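Local coordinates for protein aminomethyltransferase (Bartonella henselae, PDB 3GIR) that is a member of the aminomethyltransferase (T-protein) family, joining a folate-binding domain to a C-terminal barrel domain, at residues His42-Lys48 with Pro58-Pro62; Val65-His71 with Glu244-Ala250; Leu70-Ala74 with Tyr215-Asp219; Ser253-Glu257 with Ser340-Ser346. One frame throughout, in Å; residues are numbered along the deposited sequence. Where two conformers were deposited one is given.

How the contacts relate
The four contacts run from the N-terminal part of the folate-binding domain to the C-terminal barrel. Contact 1 touches contact 2 alone, while contacts 2, 3 and 4 touch one another. Contacts 1 and 2 have centres about 11 Å apart and meet where the backbone N of Y61 lies 2.8 Å from OE2 of E68. Helix 65-74 serves both contact 2 and contact 3, whose centres are about 9 Å apart. Contact 4 lies about 11 Å from contact 2 and about 12 Å from contact 3, centre to centre; H69 ND1 reaches S253 OG at 2.7 Å, and R73 NH2 forms a salt bridge with E257 OE1 at 2.9 Å. The sodium site, formed by L238, D240 and V243, borders contact 2, with the side chain of E244 about 4 Å from the ion.

Contact 1: residues His42-Lys48 with Pro58-Pro62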
loop_
_atom_site.group_PDB
_atom_site.type_symbol
_atom_site.label_atom_id
_atom_site.label_comp_id
_atom_site.label_asym_id
_atom_site.label_seq_id
_atom_site.Cartn_x
_atom_site.Cartn_y
_atom_site.Cartn_z
ATOM N N HIS A 42 -5.792 -16.665 -13.853
ATOM C CA HIS A 42 -6.008 -15.363 -14.462
ATOM C C HIS A 42 -6.242 -15.520 -15.956
ATOM O O HIS A 42 -7.150 -14.853 -16.490
ATOM C CB HIS A 42 -4.872 -14.383 -14.144
ATOM C CG HIS A 42 -4.700 -14.204 -12.683
ATOM N ND1 HIS A 42 -5.719 -13.713 -11.896
ATOM C CD2 HIS A 42 -3.674 -14.513 -11.848
ATOM C CE1 HIS A 42 -5.308 -13.670 -10.639
ATOM N NE2 HIS A 42 -4.095 -14.199 -10.564
ATOM N N GLU A 43 -5.444 -16.359 -16.602
ATOM C CA GLU A 43 -5.592 -16.636 -18.033
ATOM C C GLU A 43 -7.006 -17.193 -18.288
ATOM O O GLU A 43 -7.744 -16.696 -19.189
ATOM C CB GLU A 43 -4.464 -17.568 -18.481
ATOM C CG GLU A 43 -3.951 -17.351 -19.858
ATOM C CD GLU A 43 -4.832 -18.012 -20.942
ATOM O OE1 GLU A 43 -5.467 -19.058 -20.617
ATOM O OE2 GLU A 43 -4.900 -17.491 -22.114
ATOM N N LYS A 44 -7.447 -18.187 -17.501
ATOM C CA LYS A 44 -8.817 -18.743 -17.622
ATOM C C LYS A 44 -9.953 -17.723 -17.422
ATOM O O LYS A 44 -11.019 -17.805 -18.019
ATOM C CB LYS A 44 -9.050 -19.949 -16.646
ATOM N N ALA A 45 -9.738 -16.747 -16.533
ATOM C CA ALA A 45 -10.646 -15.653 -16.261
ATOM C C ALA A 45 -10.632 -14.552 -17.342
ATOM O O ALA A 45 -11.375 -13.582 -17.255
ATOM C CB ALA A 45 -10.284 -15.045 -14.939
ATOM N N GLY A 46 -9.792 -14.716 -18.333
ATOM C CA GLY A 46 -9.743 -13.749 -19.438
ATOM C C GLY A 46 -9.018 -12.465 -19.079
ATOM O O GLY A 46 -9.299 -11.427 -19.727
ATOM N N ALA A 47 -8.088 -12.524 -18.139
ATOM C CA ALA A 47 -7.288 -11.347 -17.805
ATOM C C ALA A 47 -6.537 -10.795 -19.030
ATOM O O ALA A 47 -6.079 -11.555 -19.946
ATOM C CB ALA A 47 -6.286 -11.663 -16.723
ATOM N N LYS A 48 -6.405 -9.478 -19.021
ATOM C CA LYS A 48 -5.463 -8.753 -19.868
ATOM C C LYS A 48 -4.294 -8.352 -19.012
ATOM O O LYS A 48 -4.471 -7.792 -17.945
ATOM C CB LYS A 48 -6.119 -7.523 -20.494
ATOM C CG LYS A 48 -7.319 -7.810 -21.406
ATOM C CD LYS A 48 -8.643 -8.084 -20.752
ATOM C CE LYS A 48 -9.772 -8.608 -21.670
ATOM N NZ LYS A 48 -9.572 -10.068 -22.061
ATOM N N PRO A 58 -2.348 -9.212 -13.918
ATOM C CA PRO A 58 -3.625 -8.967 -14.572
ATOM C C PRO A 58 -4.025 -7.521 -14.339
ATOM O O PRO A 58 -4.286 -7.092 -13.197
ATOM C CB PRO A 58 -4.561 -10.013 -13.894
ATOM C CG PRO A 58 -3.889 -10.344 -12.570
ATOM C CD PRO A 58 -2.471 -10.114 -12.755
ATOM N N LEU A 59 -4.061 -6.725 -15.408
ATOM C CA LEU A 59 -4.487 -5.306 -15.277
ATOM C C LEU A 59 -5.994 -5.138 -15.202
ATOM O O LEU A 59 -6.499 -4.246 -14.508
ATOM C CB LEU A 59 -3.982 -4.471 -16.475
ATOM C CG LEU A 59 -2.468 -4.542 -16.676
ATOM C CD1 LEU A 59 -2.047 -3.572 -17.841
ATOM C CD2 LEU A 59 -1.615 -4.273 -15.394
ATOM N N THR A 60 -6.715 -5.983 -15.945
ATOM C CA THR A 60 -8.160 -5.955 -15.959
ATOM C C THR A 60 -8.670 -7.299 -16.445
ATOM O O THR A 60 -7.873 -8.108 -16.937
ATOM C CB THR A 60 -8.682 -4.776 -16.785
ATOM O OG1 THR A 60 -10.115 -4.679 -16.685
ATOM C CG2 THR A 60 -8.269 -4.874 -18.240
ATOM N N TYR A 61 -9.945 -7.527 -16.144
ATOM C CA TYR A 61 -10.660 -8.733 -16.534
ATOM C C TYR A 61 -11.810 -8.328 -17.443
ATOM O O TYR A 61 -12.068 -7.133 -17.687
ATOM C CB TYR A 61 -11.121 -9.442 -15.296
ATOM C CG TYR A 61 -9.994 -9.974 -14.449
ATOM C CD1 TYR A 61 -9.545 -11.286 -14.554
ATOM C CD2 TYR A 61 -9.408 -9.156 -13.506
ATOM C CE1 TYR A 61 -8.568 -11.770 -13.707
ATOM C CE2 TYR A 61 -8.410 -9.622 -12.678
ATOM C CZ TYR A 61 -8.016 -10.929 -12.747
ATOM O OH TYR A 61 -6.992 -11.362 -11.905
ATOM N N PRO A 62 -12.518 -9.311 -17.996
ATOM C CA PRO A 62 -13.659 -8.911 -18.849
ATOM C C PRO A 62 -14.700 -8.039 -18.166
ATOM O O PRO A 62 -15.292 -7.159 -18.839
ATOM C CB PRO A 62 -14.197 -10.265 -19.346
ATOM C CG PRO A 62 -12.991 -11.125 -19.310
ATOM C CD PRO A 62 -12.265 -10.751 -18.022
#
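Across the two segments K48 and T60 form a hydrogen-bonded antiparallel pair, with K48 N donating to T60 O at 2.9 Å. L59 N returns a bond to K48 O, and two residues on one strand, L59 and T60, thus lie opposite the single K48, a classic beta bulge. Helix 39-44 ends just before it in a Schellman motif: G46, with positive phi, carries the chain out of the last turn and into strand 48-52. The small A47 fits closely between larger groups, its CB lying 3.7 Å from P58 CB and 3.8 Å from Y61 CE1. P58 sets CG over the face of the H42 imidazole in a CH-pi contact, 3.9 Å from the ring centroid and 13° off the normal; a proline ring presents C-H groups to the pi face. H42 and Y61 meet rim to rim with planes at 54°, ND1 of H42 coming near the plane of the phenol. NE2 of H42 is hydrogen-bonded to D80 OD2, while W245 lies nearly parallel to the Y61 ring. K48 bends at chi2 (79°) and again at chi4, which folds the long chain back along its own segment, where it donates a hydrogen bond to G46 O, 2.7 Å from NZ.

Contact 2: residues Val65-His71 with Glu244-Ala250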
loop_
_atom_site.group_PDB
_atom_site.type_symbol
_atom_site.label_atom_id
_atom_site.label_comp_id
_atom_site.label_asym_id
_atom_site.label_seq_id
_atom_site.Cartn_x
_atom_site.Cartn_y
_atom_site.Cartn_z
ATOM N N VAL A 65 -12.346 -2.337 -15.831
ATOM C CA VAL A 65 -11.777 -1.511 -14.768
ATOM C C VAL A 65 -12.859 -0.762 -13.966
ATOM O O VAL A 65 -12.755 -0.655 -12.717
ATOM C CB VAL A 65 -10.598 -0.622 -15.331
ATOM C CG1 VAL A 65 -11.119 0.510 -16.280
ATOM C CG2 VAL A 65 -9.732 -0.103 -14.196
ATOM N N LEU A 66 -13.885 -0.238 -14.628
ATOM C CA LEU A 66 -14.949 0.470 -13.936
ATOM C C LEU A 66 -15.785 -0.443 -13.021
ATOM O O LEU A 66 -15.937 -0.133 -11.807
ATOM C CB LEU A 66 -15.828 1.217 -14.946
ATOM C CG LEU A 66 -15.167 2.231 -15.864
ATOM C CD1 LEU A 66 -16.214 2.767 -16.911
ATOM C CD2 LEU A 66 -14.530 3.359 -15.052
ATOM N N LYS A 67 -16.312 -1.523 -13.565
ATOM C CA LYS A 67 -17.202 -2.407 -12.837
ATOM C C LYS A 67 -16.431 -3.215 -11.768
ATOM O O LYS A 67 -16.981 -3.568 -10.730
ATOM C CB LYS A 67 -18.054 -3.295 -13.725
ATOM C CG LYS A 67 -19.189 -2.535 -14.467
ATOM C CD LYS A 67 -19.947 -3.433 -15.361
ATOM C CE LYS A 67 -21.089 -2.640 -16.042
ATOM N NZ LYS A 67 -21.548 -3.422 -17.257
ATOM N N GLU A 68 -15.158 -3.461 -11.966
ATOM C CA GLU A 68 -14.349 -4.170 -10.963
ATOM C C GLU A 68 -14.190 -3.275 -9.726
ATOM O O GLU A 68 -14.311 -3.687 -8.567
ATOM C CB GLU A 68 -12.939 -4.531 -11.540
ATOM C CG GLU A 68 -12.928 -5.649 -12.555
ATOM C CD GLU A 68 -11.630 -5.727 -13.391
ATOM O OE1 GLU A 68 -10.535 -5.535 -12.861
ATOM O OE2 GLU A 68 -11.714 -6.016 -14.585
ATOM N N HIS A 69 -13.886 -1.996 -9.985
ATOM C CA HIS A 69 -13.845 -1.002 -8.919
ATOM C C HIS A 69 -15.144 -0.935 -8.145
ATOM O O HIS A 69 -15.203 -1.054 -6.886
ATOM C CB HIS A 69 -13.436 0.356 -9.518
ATOM C CG HIS A 69 -13.355 1.472 -8.514
ATOM N ND1 HIS A 69 -12.177 2.123 -8.220
ATOM C CD2 HIS A 69 -14.321 2.052 -7.755
ATOM C CE1 HIS A 69 -12.420 3.053 -7.309
ATOM N NE2 HIS A 69 -13.714 3.022 -6.991
ATOM N N LEU A 70 -16.236 -0.698 -8.886
ATOM C CA LEU A 70 -17.544 -0.584 -8.267
ATOM C C LEU A 70 -17.935 -1.868 -7.558
ATOM O O LEU A 70 -18.492 -1.792 -6.463
ATOM C CB LEU A 70 -18.595 -0.128 -9.293
ATOM C CG LEU A 70 -18.385 1.276 -9.884
ATOM C CD1 LEU A 70 -19.321 1.453 -11.155
ATOM C CD2 LEU A 70 -18.529 2.414 -8.889
ATOM N N HIS A 71 -17.587 -3.010 -8.133
ATOM C CA HIS A 71 -17.850 -4.301 -7.499
ATOM C C HIS A 71 -17.244 -4.427 -6.109
ATOM O O HIS A 71 -17.885 -4.915 -5.155
ATOM C CB HIS A 71 -17.455 -5.478 -8.410
ATOM C CG HIS A 71 -17.766 -6.806 -7.790
ATOM N ND1 HIS A 71 -18.991 -7.419 -7.956
ATOM C CD2 HIS A 71 -17.041 -7.600 -6.965
ATOM C CE1 HIS A 71 -18.982 -8.566 -7.283
ATOM N NE2 HIS A 71 -17.827 -8.689 -6.654
ATOM N N GLU A 244 -15.645 -11.375 -7.297
ATOM C CA GLU A 244 -15.023 -11.353 -8.618
ATOM C C GLU A 244 -13.572 -11.019 -8.481
ATOM O O GLU A 244 -13.186 -10.289 -7.573
ATOM C CB GLU A 244 -15.685 -10.319 -9.513
ATOM C CG GLU A 244 -17.212 -10.502 -9.722
ATOM C CD GLU A 244 -17.584 -11.706 -10.617
ATOM O OE1 GLU A 244 -16.726 -12.340 -11.243
ATOM O OE2 GLU A 244 -18.789 -12.058 -10.698
ATOM N N TRP A 245 -12.768 -11.452 -9.437
ATOM C CA TRP A 245 -11.391 -10.973 -9.555
ATOM C C TRP A 245 -11.357 -9.479 -9.967
ATOM O O TRP A 245 -12.204 -9.011 -10.764
ATOM C CB TRP A 245 -10.677 -11.676 -10.679
ATOM C CG TRP A 245 -10.174 -13.064 -10.462
ATOM C CD1 TRP A 245 -10.569 -14.149 -11.210
ATOM C CD2 TRP A 245 -9.181 -13.536 -9.549
ATOM N NE1 TRP A 245 -9.896 -15.253 -10.815
ATOM C CE2 TRP A 245 -9.023 -14.921 -9.795
ATOM C CE3 TRP A 245 -8.418 -12.953 -8.556
ATOM C CZ2 TRP A 245 -8.104 -15.714 -9.096
ATOM C CZ3 TRP A 245 -7.547 -13.729 -7.844
ATOM C CH2 TRP A 245 -7.388 -15.122 -8.116
ATOM N N VAL A 246 -10.439 -8.746 -9.310
ATOM C CA VAL A 246 -10.213 -7.342 -9.583
ATOM C C VAL A 246 -8.743 -7.199 -10.047
ATOM O O VAL A 246 -7.826 -7.698 -9.395
ATOM C CB VAL A 246 -10.551 -6.538 -8.360
ATOM C CG1 VAL A 246 -10.351 -5.040 -8.645
ATOM C CG2 VAL A 246 -11.995 -6.804 -8.003
ATOM N N GLY A 247 -8.517 -6.468 -11.121
ATOM C CA GLY A 247 -7.210 -6.240 -11.709
ATOM C C GLY A 247 -6.478 -5.055 -11.132
ATOM O O GLY A 247 -7.012 -4.300 -10.315
ATOM N N LEU A 248 -5.226 -4.913 -11.532
ATOM C CA LEU A 248 -4.385 -3.830 -10.995
ATOM C C LEU A 248 -4.907 -2.452 -11.304
ATOM O O LEU A 248 -4.667 -1.517 -10.502
ATOM C CB LEU A 248 -2.958 -3.980 -11.562
ATOM C CG LEU A 248 -2.049 -4.976 -10.826
ATOM C CD1 LEU A 248 -0.620 -4.621 -11.292
ATOM C CD2 LEU A 248 -2.126 -5.298 -9.223
ATOM N N ALA A 249 -5.591 -2.256 -12.453
ATOM C CA ALA A 249 -6.132 -0.926 -12.784
ATOM C C ALA A 249 -7.151 -0.468 -11.752
ATOM O O ALA A 249 -7.044 0.646 -11.230
ATOM C CB ALA A 249 -6.616 -0.803 -14.238
ATOM N N ALA A 250 -8.067 -1.361 -11.416
ATOM C CA ALA A 250 -9.050 -1.064 -10.413
ATOM C C ALA A 250 -8.415 -1.008 -9.029
ATOM O O ALA A 250 -8.873 -0.250 -8.174
ATOM C CB ALA A 250 -10.225 -2.076 -10.486
HETATM O O HOH W 1 -8.787 -3.481 -13.271
#
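The imidazole of H71 carries E244 CG over one face, 3.7 Å from the ring centroid and displaced toward the rim, a CH-pi contact. With CG of H71 anti to the backbone N (chi1 -178°), the ring reaches out from the helix to the strand; the E244 carboxylate is turned 74° from the ring plane. NE2 of H71 bonds to R242 O, fixing the ring from the same strand end. The carboxylate of E68 is the second flat group, and it does the polar work. Its chain runs extended beyond CG, bringing OE1 to 2.8 Å from G247 N, on the anti side and 30° out of the carboxylate plane. A water bridges the same oxygen, at 2.7 Å from OE1, to A250 N, so one oxygen of this buried residue receives two bonds. The other oxygen, OE2, takes bonds from T60, Y61 and G64. An acid suits this place, where backbone N-H groups from the starts of two helices converge, and they would be expected to stabilise its negative charge. A250 is small enough for helix 65-74 to come close: its CB lies 3.8 Å from E68 CB and 3.7 Å from H69 N. G247 holds the N-cap position of helix 248-257, so the arrangement is that of a strand-to-helix junction in the folate-binding domain, where a glutamate of helix 65-74 takes the N-H of the N-cap residue directly and that of A250 through a water.

Contact 3: residues Leu70-Ala74 with Tyr215-Asp219; sequences LHTRA and YTGED
The last turn of helix 65-74 faces the loop between strands 209-211 and 220-225, the backbones coming closest at R73 and E218, whose CA atoms are 7.0 Å apart. At this distance side chains must span the gap, and R73, long and rich in N-H groups, does most of it. Its chain bends at chi2 (-136°), which swings the guanidinium round to the loop. NH1 then serves two acceptors, both near the guanidinium plane. One is E218 OE2, 2.8 Å from NH1 in a salt bridge that uses the anti lone pair of the carboxylate. The other is the backbone oxygen T216 O, 2.9 Å from NH1 and reached by a nearly straight bond of 171°. The carboxylate and guanidinium planes stand 45° apart, and the two side chains cross at about a right angle, which also puts E218 OE2 3.2 Å from R73 CD. E218 bends at its own chi2, which folds the acid back toward the arginine. The loop is shaped by an ST turn, in which T216 OG1 accepts from E218 N at 3.1 Å; G217 between them has positive phi, a conformation glycine takes without strain. T216 OG1 also pairs with Q178, and the methyl groups of T72 and T216 meet loosely, CG2 to CG2 at 4.3 Å. Beyond the two segments, R73 NH2 forms a salt bridge with E257 and E218 OE2 another with R389. The charges thus form a network of alternating sign, in which each arginine would be expected to steady the ionised form of its acidic partners and the helix end is tied to the loop through charge and backbone together.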
loop_
_atom_site.group_PDB
_atom_site.type_symbol
_atom_site.label_atom_id
_atom_site.label_comp_id
_atom_site.label_asym_id
_atom_site.label_seq_id
_atom_site.Cartn_x
_atom_site.Cartn_y
_atom_site.Cartn_z
ATOM N N LEU A 70 -16.236 -0.698 -8.886
ATOM C CA LEU A 70 -17.544 -0.584 -8.267
ATOM C C LEU A 70 -17.935 -1.868 -7.558
ATOM O O LEU A 70 -18.492 -1.792 -6.463
ATOM C CB LEU A 70 -18.595 -0.128 -9.293
ATOM C CG LEU A 70 -18.385 1.276 -9.884
ATOM C CD1 LEU A 70 -19.321 1.453 -11.155
ATOM C CD2 LEU A 70 -18.529 2.414 -8.889
ATOM N N HIS A 71 -17.587 -3.010 -8.133
ATOM C CA HIS A 71 -17.850 -4.301 -7.499
ATOM C C HIS A 71 -17.244 -4.427 -6.109
ATOM O O HIS A 71 -17.885 -4.915 -5.155
ATOM C CB HIS A 71 -17.455 -5.478 -8.410
ATOM C CG HIS A 71 -17.766 -6.806 -7.790
ATOM N ND1 HIS A 71 -18.991 -7.419 -7.956
ATOM C CD2 HIS A 71 -17.041 -7.600 -6.965
ATOM C CE1 HIS A 71 -18.982 -8.566 -7.283
ATOM N NE2 HIS A 71 -17.827 -8.689 -6.654
ATOM N N THR A 72 -16.012 -3.931 -5.949
ATOM C CA THR A 72 -15.294 -4.012 -4.699
ATOM C C THR A 72 -15.979 -3.197 -3.634
ATOM O O THR A 72 -16.063 -3.605 -2.484
ATOM C CB THR A 72 -13.784 -3.597 -4.866
ATOM O OG1 THR A 72 -13.162 -4.408 -5.882
ATOM C CG2 THR A 72 -12.988 -3.709 -3.614
ATOM N N ARG A 73 -16.487 -2.032 -4.022
ATOM C CA ARG A 73 -17.131 -1.157 -3.041
ATOM C C ARG A 73 -18.554 -1.641 -2.663
ATOM O O ARG A 73 -19.064 -1.225 -1.610
ATOM C CB ARG A 73 -17.136 0.267 -3.506
ATOM C CG ARG A 73 -15.740 0.923 -3.582
ATOM C CD ARG A 73 -15.697 2.320 -3.017
ATOM N NE ARG A 73 -14.482 3.030 -3.308
ATOM C CZ ARG A 73 -13.332 2.840 -2.668
ATOM N NH1 ARG A 73 -13.253 2.013 -1.649
ATOM N NH2 ARG A 73 -12.254 3.459 -3.074
ATOM N N ALA A 74 -19.165 -2.437 -3.519
ATOM C CA ALA A 74 -20.553 -2.940 -3.309
ATOM C C ALA A 74 -20.644 -4.361 -2.770
ATOM O O ALA A 74 -21.677 -4.729 -2.153
ATOM C CB ALA A 74 -21.327 -2.789 -4.616
ATOM N N TYR A 215 -5.892 -2.353 0.884
ATOM C CA TYR A 215 -5.453 -1.212 0.139
ATOM C C TYR A 215 -6.588 -0.542 -0.609
ATOM O O TYR A 215 -6.415 0.032 -1.708
ATOM C CB TYR A 215 -4.356 -1.705 -0.849
ATOM C CG TYR A 215 -3.436 -0.716 -1.430
ATOM C CD1 TYR A 215 -2.792 0.230 -0.667
ATOM C CD2 TYR A 215 -3.099 -0.804 -2.759
ATOM C CE1 TYR A 215 -1.840 1.062 -1.202
ATOM C CE2 TYR A 215 -2.134 0.060 -3.317
ATOM C CZ TYR A 215 -1.538 0.974 -2.547
ATOM O OH TYR A 215 -0.573 1.768 -3.191
ATOM N N THR A 216 -7.795 -0.550 -0.015
ATOM C CA THR A 216 -9.015 -0.163 -0.700
ATOM C C THR A 216 -9.795 0.963 0.015
ATOM O O THR A 216 -10.639 1.611 -0.575
ATOM C CB THR A 216 -9.954 -1.367 -0.958
ATOM O OG1 THR A 216 -10.391 -1.890 0.319
ATOM C CG2 THR A 216 -9.280 -2.476 -1.918
ATOM N N GLY A 217 -9.592 1.093 1.307
ATOM C CA GLY A 217 -10.455 1.952 2.163
ATOM C C GLY A 217 -11.764 1.273 2.554
ATOM O O GLY A 217 -12.572 1.874 3.273
ATOM N N GLU A 218 -11.948 0.019 2.158
ATOM C CA GLU A 218 -13.067 -0.817 2.594
ATOM C C GLU A 218 -12.649 -1.713 3.735
ATOM O O GLU A 218 -11.484 -1.828 4.082
ATOM C CB GLU A 218 -13.609 -1.645 1.437
ATOM C CG GLU A 218 -14.076 -0.878 0.226
ATOM C CD GLU A 218 -15.297 -0.048 0.500
ATOM O OE1 GLU A 218 -16.129 -0.453 1.346
ATOM O OE2 GLU A 218 -15.436 1.058 -0.109
ATOM N N ASP A 219 -13.630 -2.416 4.345
ATOM C CA ASP A 219 -13.303 -3.594 5.148
ATOM C C ASP A 219 -12.657 -4.622 4.232
ATOM O O ASP A 219 -12.817 -4.549 3.047
ATOM C CB ASP A 219 -14.585 -4.144 5.847
ATOM C CG ASP A 219 -14.287 -5.240 6.857
ATOM O OD1 ASP A 219 -13.170 -5.343 7.321
ATOM O OD2 ASP A 219 -15.202 -6.028 7.150
#

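Contact 4: residues Ser253-Glu257 with Ser340-Ser346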
loop_
_atom_site.group_PDB
_atom_site.type_symbol
_atom_site.label_atom_id
_atom_site.label_comp_id
_atom_site.label_asym_id
_atom_site.label_seq_id
_atom_site.Cartn_x
_atom_site.Cartn_y
_atom_site.Cartn_z
ATOM N N SER A 253 -7.316 2.569 -8.814
ATOM C CA SER A 253 -8.360 3.550 -8.638
ATOM C C SER A 253 -8.933 3.477 -7.236
ATOM O O SER A 253 -9.262 4.512 -6.574
ATOM C CB SER A 253 -9.440 3.479 -9.721
ATOM O OG SER A 253 -9.978 2.165 -9.866
ATOM N N LEU A 254 -9.034 2.254 -6.711
ATOM C CA LEU A 254 -9.506 2.113 -5.343
ATOM C C LEU A 254 -8.589 2.769 -4.346
ATOM O O LEU A 254 -9.070 3.497 -3.417
ATOM C CB LEU A 254 -9.775 0.648 -4.970
ATOM C CG LEU A 254 -10.924 -0.034 -5.697
ATOM C CD1 LEU A 254 -10.680 -1.551 -5.656
ATOM C CD2 LEU A 254 -12.336 0.298 -5.105
ATOM N N ARG A 255 -7.311 2.415 -4.375
ATOM C CA ARG A 255 -6.382 2.952 -3.440
ATOM C C ARG A 255 -6.249 4.467 -3.553
ATOM O O ARG A 255 -6.063 5.140 -2.532
ATOM C CB ARG A 255 -5.023 2.244 -3.511
ATOM C CG ARG A 255 -4.184 2.523 -4.774
ATOM C CD ARG A 255 -3.308 3.675 -4.526
ATOM N NE ARG A 255 -2.664 4.061 -5.774
ATOM C CZ ARG A 255 -1.854 5.109 -5.947
ATOM N NH1 ARG A 255 -1.514 5.923 -4.974
ATOM N NH2 ARG A 255 -1.341 5.286 -7.170
ATOM N N LEU A 256 -6.288 4.980 -4.763
ATOM C CA LEU A 256 -6.149 6.420 -4.979
ATOM C C LEU A 256 -7.342 7.193 -4.444
ATOM O O LEU A 256 -7.174 8.185 -3.721
ATOM C CB LEU A 256 -5.874 6.674 -6.465
ATOM C CG LEU A 256 -5.684 8.120 -6.951
ATOM C CD1 LEU A 256 -4.714 8.866 -6.006
ATOM C CD2 LEU A 256 -5.316 8.144 -8.454
ATOM N N GLU A 257 -8.544 6.697 -4.667
ATOM C CA GLU A 257 -9.774 7.239 -3.953
ATOM C C GLU A 257 -9.622 7.256 -2.431
ATOM O O GLU A 257 -10.093 8.148 -1.746
ATOM C CB GLU A 257 -11.018 6.462 -4.350
ATOM C CG GLU A 257 -11.564 6.804 -5.660
ATOM C CD GLU A 257 -12.866 6.096 -5.945
ATOM O OE1 GLU A 257 -13.168 5.125 -5.206
ATOM O OE2 GLU A 257 -13.577 6.470 -6.907
ATOM N N SER A 340 0.181 10.411 -9.092
ATOM C CA SER A 340 -0.819 9.377 -9.379
ATOM C C SER A 340 -2.075 10.056 -9.889
ATOM O O SER A 340 -2.413 11.163 -9.470
ATOM C CB SER A 340 -1.203 8.548 -8.157
ATOM O OG SER A 340 -0.130 7.819 -7.647
ATOM N N GLY A 341 -2.753 9.412 -10.813
ATOM C CA GLY A 341 -3.990 9.973 -11.325
ATOM C C GLY A 341 -4.801 8.989 -12.097
ATOM O O GLY A 341 -4.217 8.150 -12.817
ATOM N N GLY A 342 -6.125 9.086 -11.991
ATOM C CA GLY A 342 -7.028 8.262 -12.774
ATOM C C GLY A 342 -8.478 8.650 -12.567
ATOM O O GLY A 342 -8.781 9.596 -11.884
ATOM N N PHE A 343 -9.389 7.937 -13.206
ATOM C CA PHE A 343 -10.800 8.137 -12.976
ATOM C C PHE A 343 -11.219 7.356 -11.760
ATOM O O PHE A 343 -10.931 6.145 -11.667
ATOM C CB PHE A 343 -11.608 7.727 -14.188
ATOM C CG PHE A 343 -13.074 8.026 -14.059
ATOM C CD1 PHE A 343 -13.554 9.306 -14.280
ATOM C CD2 PHE A 343 -13.976 7.014 -13.757
ATOM C CE1 PHE A 343 -14.902 9.566 -14.134
ATOM C CE2 PHE A 343 -15.297 7.260 -13.651
ATOM C CZ PHE A 343 -15.748 8.546 -13.803
ATOM N N GLY A 344 -11.862 8.010 -10.794
ATOM C CA GLY A 344 -12.399 7.279 -9.639
ATOM C C GLY A 344 -13.885 7.043 -9.802
ATOM O O GLY A 344 -14.652 7.994 -9.693
ATOM N N PRO A 345 -14.327 5.820 -10.049
ATOM C CA PRO A 345 -15.763 5.609 -10.309
ATOM C C PRO A 345 -16.672 5.893 -9.114
ATOM O O PRO A 345 -17.872 6.197 -9.296
ATOM C CB PRO A 345 -15.832 4.122 -10.675
ATOM C CG PRO A 345 -14.485 3.831 -11.211
ATOM C CD PRO A 345 -13.559 4.595 -10.348
ATOM N N SER A 346 -16.140 5.768 -7.906
ATOM C CA SER A 346 -16.930 6.043 -6.684
ATOM C C SER A 346 -17.025 7.540 -6.482
ATOM O O SER A 346 -18.113 8.065 -6.240
ATOM C CB SER A 346 -16.406 5.346 -5.451
ATOM O OG SER A 346 -16.287 3.983 -5.673
#
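E257 packs its carboxylate closely against the turn that follows the strand: OE2 lies 3.0 Å from G344 C, and S346 N makes a weak hydrogen bond to the same oxygen at 2.8 Å. Extended beyond CG (chi2 -175°), the acid reaches straight to this turn, and the lack of a side chain on G344 suits so near an approach. OE2 is also bonded by F347 N, while OE1 pairs with R73, so both oxygens are engaged. S346 OG is hydrogen-bonded to H69 NE2. Here helix 248-257 of the folate-binding domain crosses strand 340-344 of the C-terminal barrel domain almost at a right angle, the short axes 93° apart and 8.2 Å at closest approach, which makes this a helix-on-sheet interdomain contact. L256 rests its CD2 methyl on the bare strand backbone, 3.7 Å from G341 CA. Packing is looser beside the partly exposed F343, whose side chain sets off away from the helix, and S253 CB comes nearest to the backbone there, 3.6 Å from F343 O. Farther back along strand 334-344, R255 NH2, which also forms a salt bridge with D252, donates to S340 OG at 2.8 Å, nearly in the guanidinium plane, and D266 binds both R255 NH1 and S340 OG.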